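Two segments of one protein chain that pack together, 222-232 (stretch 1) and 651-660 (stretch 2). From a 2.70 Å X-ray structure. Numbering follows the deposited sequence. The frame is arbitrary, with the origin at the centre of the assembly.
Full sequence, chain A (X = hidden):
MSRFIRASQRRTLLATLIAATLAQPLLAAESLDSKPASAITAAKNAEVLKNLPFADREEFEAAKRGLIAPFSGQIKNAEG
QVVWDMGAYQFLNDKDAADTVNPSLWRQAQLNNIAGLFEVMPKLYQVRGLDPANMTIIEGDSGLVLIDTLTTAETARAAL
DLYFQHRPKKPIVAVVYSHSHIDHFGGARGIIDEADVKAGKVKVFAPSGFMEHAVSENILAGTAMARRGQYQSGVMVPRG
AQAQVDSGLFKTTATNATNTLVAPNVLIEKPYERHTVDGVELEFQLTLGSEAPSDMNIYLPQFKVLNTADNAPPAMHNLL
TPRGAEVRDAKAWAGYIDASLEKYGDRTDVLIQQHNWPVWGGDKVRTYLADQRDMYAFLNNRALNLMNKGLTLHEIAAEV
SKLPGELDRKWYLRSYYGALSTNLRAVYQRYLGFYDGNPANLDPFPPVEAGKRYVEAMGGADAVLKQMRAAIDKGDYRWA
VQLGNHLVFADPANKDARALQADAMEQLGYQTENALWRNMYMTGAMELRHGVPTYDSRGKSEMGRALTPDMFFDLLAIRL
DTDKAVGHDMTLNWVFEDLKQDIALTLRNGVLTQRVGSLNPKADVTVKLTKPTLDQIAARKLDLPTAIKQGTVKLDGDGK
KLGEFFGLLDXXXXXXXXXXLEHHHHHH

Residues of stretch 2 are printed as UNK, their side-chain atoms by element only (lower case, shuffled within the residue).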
# COMPACT_ATOMS: atom_id res chain seq x y z
N GLY A 222 6.82 14.44 -5.28
CA GLY A 222 7.15 14.86 -6.63
C GLY A 222 8.54 14.66 -7.16
O GLY A 222 8.66 14.13 -8.25
N THR A 223 9.57 15.14 -6.46
CA THR A 223 10.91 15.09 -7.01
C THR A 223 11.45 13.69 -7.20
O THR A 223 12.18 13.47 -8.17
CB THR A 223 11.85 16.19 -6.44
OG1 THR A 223 13.03 15.62 -5.87
CG2 THR A 223 11.16 17.18 -5.49
N ALA A 224 11.04 12.72 -6.35
CA ALA A 224 11.48 11.33 -6.48
C ALA A 224 10.73 10.66 -7.62
O ALA A 224 11.30 9.94 -8.43
CB ALA A 224 11.22 10.59 -5.19
N MET A 225 9.43 10.95 -7.68
CA MET A 225 8.47 10.48 -8.69
C MET A 225 8.91 10.96 -10.09
O MET A 225 9.02 10.14 -11.01
CB MET A 225 7.13 11.11 -8.33
CG MET A 225 5.96 10.23 -8.48
SD MET A 225 4.94 10.71 -7.04
CE MET A 225 4.91 9.30 -6.17
N ALA A 226 9.22 12.26 -10.24
CA ALA A 226 9.63 12.90 -11.49
C ALA A 226 10.91 12.34 -12.09
O ALA A 226 11.03 12.24 -13.32
CB ALA A 226 9.76 14.41 -11.32
N ARG A 227 11.87 12.00 -11.24
CA ARG A 227 13.15 11.46 -11.65
C ARG A 227 13.03 9.95 -11.96
O ARG A 227 13.60 9.49 -12.96
CB ARG A 227 14.20 11.78 -10.55
CG ARG A 227 15.53 11.09 -10.66
CD ARG A 227 16.28 11.34 -11.94
NE ARG A 227 17.49 10.52 -11.93
CZ ARG A 227 18.06 9.99 -13.00
NH1 ARG A 227 17.54 10.20 -14.20
NH2 ARG A 227 19.15 9.26 -12.88
N ARG A 228 12.29 9.20 -11.13
CA ARG A 228 12.02 7.77 -11.35
C ARG A 228 11.18 7.60 -12.64
O ARG A 228 11.33 6.60 -13.34
CB ARG A 228 11.26 7.19 -10.15
CG ARG A 228 12.11 6.73 -8.95
CD ARG A 228 11.23 6.40 -7.73
NE ARG A 228 10.35 5.26 -7.99
CZ ARG A 228 10.51 4.05 -7.46
NH1 ARG A 228 11.47 3.82 -6.57
NH2 ARG A 228 9.69 3.06 -7.78
N GLY A 229 10.32 8.59 -12.93
CA GLY A 229 9.47 8.64 -14.11
C GLY A 229 10.27 8.72 -15.41
O GLY A 229 9.75 8.36 -16.48
N GLN A 230 11.54 9.16 -15.33
CA GLN A 230 12.44 9.26 -16.50
C GLN A 230 12.80 7.89 -17.04
O GLN A 230 12.96 7.68 -18.25
CB GLN A 230 13.69 10.08 -16.14
CG GLN A 230 13.39 11.58 -16.13
CD GLN A 230 14.40 12.43 -15.42
OE1 GLN A 230 15.54 12.02 -15.17
NE2 GLN A 230 14.00 13.64 -15.07
N TYR A 231 12.89 6.93 -16.11
CA TYR A 231 13.13 5.53 -16.42
C TYR A 231 11.88 4.93 -17.08
O TYR A 231 11.99 4.27 -18.09
CB TYR A 231 13.56 4.77 -15.15
CG TYR A 231 15.05 4.85 -14.88
CD1 TYR A 231 15.65 6.06 -14.53
CD2 TYR A 231 15.86 3.72 -14.95
CE1 TYR A 231 17.03 6.14 -14.29
CE2 TYR A 231 17.23 3.78 -14.68
CZ TYR A 231 17.81 5.00 -14.36
OH TYR A 231 19.16 5.06 -14.14
N GLN A 232 10.69 5.25 -16.55
CA GLN A 232 9.41 4.77 -17.05
C GLN A 232 9.14 5.22 -18.50
O GLN A 232 8.63 4.42 -19.31
CB GLN A 232 8.30 5.25 -16.11
CG GLN A 232 7.01 4.43 -16.19
CD GLN A 232 5.96 5.02 -15.30
OE1 GLN A 232 6.15 5.18 -14.10
NE2 GLN A 232 4.82 5.33 -15.86
N UNK A 651 16.30 22.18 -0.44
CA UNK A 651 15.85 22.25 -1.84
C UNK A 651 16.21 20.94 -2.57
O UNK A 651 17.31 20.41 -2.39
c UNK A 651 16.41 23.47 -2.56
o UNK A 651 15.46 24.53 -2.56
N UNK A 652 15.25 20.38 -3.31
CA UNK A 652 15.45 19.09 -3.97
C UNK A 652 15.67 19.22 -5.44
O UNK A 652 14.95 19.97 -6.10
c UNK A 652 14.64 17.37 -1.33
c UNK A 652 12.55 18.37 -1.89
c UNK A 652 13.82 17.97 -2.28
c UNK A 652 14.21 17.22 0.00
c UNK A 652 12.12 18.21 -0.57
c UNK A 652 14.28 18.14 -3.71
c UNK A 652 12.95 17.64 0.37
N UNK A 653 16.63 18.46 -5.97
CA UNK A 653 16.93 18.42 -7.40
C UNK A 653 16.50 17.05 -7.96
O UNK A 653 16.94 16.01 -7.44
o UNK A 653 18.65 18.96 -9.03
c UNK A 653 18.41 18.68 -7.65
N UNK A 654 15.63 17.01 -9.00
CA UNK A 654 15.19 15.72 -9.54
C UNK A 654 16.12 15.17 -10.61
O UNK A 654 15.72 14.94 -11.76
c UNK A 654 15.00 18.13 -9.72
c UNK A 654 13.78 16.01 -10.08
c UNK A 654 13.80 17.49 -10.41
N UNK A 655 17.40 14.97 -10.22
CA UNK A 655 18.43 14.38 -11.07
C UNK A 655 19.47 13.56 -10.31
O UNK A 655 20.65 13.53 -10.66
c UNK A 655 20.09 17.36 -13.08
c UNK A 655 18.98 15.30 -12.19
n UNK A 655 19.11 18.97 -14.82
c UNK A 655 19.27 18.63 -13.36
c UNK A 655 19.64 16.62 -11.78
N UNK A 656 19.00 12.83 -9.29
CA UNK A 656 19.81 11.95 -8.47
C UNK A 656 20.16 10.63 -9.17
O UNK A 656 19.48 10.25 -10.14
c UNK A 656 14.97 10.45 -7.24
c UNK A 656 17.65 11.24 -7.22
c UNK A 656 17.30 9.93 -7.51
c UNK A 656 15.30 11.76 -6.95
c UNK A 656 16.64 12.15 -6.93
c UNK A 656 15.96 9.53 -7.52
c UNK A 656 19.11 11.66 -7.14
N UNK A 657 21.21 9.93 -8.68
CA UNK A 657 21.59 8.64 -9.26
C UNK A 657 20.56 7.57 -8.91
O UNK A 657 20.01 7.57 -7.79
c UNK A 657 22.96 8.18 -8.75
o UNK A 657 24.12 9.73 -10.19
c UNK A 657 24.15 8.97 -9.20
n UNK A 657 25.26 8.76 -8.49
N UNK A 658 20.32 6.67 -9.85
CA UNK A 658 19.41 5.57 -9.64
C UNK A 658 20.19 4.25 -9.66
O UNK A 658 20.10 3.48 -8.71
c UNK A 658 16.19 7.28 -11.01
c UNK A 658 17.19 6.73 -10.04
c UNK A 658 17.49 4.28 -10.74
c UNK A 658 18.18 5.66 -10.58
N UNK A 659 21.03 4.07 -10.68
CA UNK A 659 21.85 2.87 -10.90
C UNK A 659 23.31 3.04 -10.35
O UNK A 659 24.22 2.32 -10.82
c UNK A 659 20.39 2.49 -12.97
c UNK A 659 22.67 3.47 -13.23
c UNK A 659 21.82 2.50 -12.42
N UNK A 660 23.53 3.97 -9.35
CA UNK A 660 24.88 4.32 -8.86
C UNK A 660 25.06 4.67 -7.39
O UNK A 660 25.93 4.08 -6.73
c UNK A 660 27.31 6.58 -10.92
o UNK A 660 28.30 7.22 -10.51
c UNK A 660 25.39 5.48 -9.71
o UNK A 660 26.68 6.86 -11.97
c UNK A 660 26.85 5.39 -10.09

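Position 651 carries one carbon followed by one oxygen and lies beyond the reach of the helix formed by 222-232; this small hydroxyl side chain is Ser-651. At position 652 a single carbon leads to a six-carbon ring without a hetero atom. Its CB lies 3.5 Å from Thr-223 OG1. The end of the side chain leads away from the helix, yet the ring stays in reach: the residue is Phe-652, with its CD2 4.0 Å from Thr-223 CG2. Position 653 again has one carbon and one oxygen, with CA-to-CB directed away from the helix, and is Ser-653.

At 654 three carbons close a ring onto the backbone nitrogen, which identifies Pro-654. Its CB is 3.6 Å from Thr-223 O and 4.1 Å from Thr-223 CB, and here the two backbones come close, with 5.0 Å between the CA atoms of Thr-223 and Pro-654. Position 655 bears four carbons in a row ending in nitrogen. The chain leads away from the helix, leaving its CA 3.8 Å from Arg-227 CD; it is Lys-655.

Position 656 has one carbon and a six-carbon ring, and the end of this side chain comes nearer the helix. One ring face receives Arg-227 CG, 3.5 Å from the ring centroid in a CH-pi contact, while Ala-224 CA lies at the ring edge. This is Phe-656, whose CZ is 3.7 Å from Ala-224 CA. Position 657 has two carbons, the second bearing one oxygen and one nitrogen; its CA-to-CB bond is directed away from the helix, and this exposed residue is Asn-657.

Four carbons at 658, forked at the first with one arm two carbons long, define Ile-658. Its CD1 lies over a face of the Arg-227 guanidinium and 3.6 Å from Tyr-231 CE1, whereas its CG2 sits over the Tyr-231 ring, 4.1 Å from the centroid. At 659 one carbon carries two others, giving Val-659; its CG1 approaches the edge of the same ring, 3.8 Å from Tyr-231 CE2. Position 660 has three carbons, the third bearing two oxygens, and Glu-660 makes no contact with the helix.

Arg-227 links the polar and apolar parts of the contact. Its NE and NH2 both donate to Phe-656 O, at 2.7 and 2.9 Å, so one carbonyl of the irregular segment accepts two hydrogen bonds. Arg-227 NH1 donates to Gln-230 OE1 at 2.9 Å, tying the guanidinium to its own helix. Meanwhile its aliphatic part covers the Phe-656 ring, and Ile-658 packs against both the guanidinium and Tyr-231.

Stretch 2 651-660: SFSPKFNIVE
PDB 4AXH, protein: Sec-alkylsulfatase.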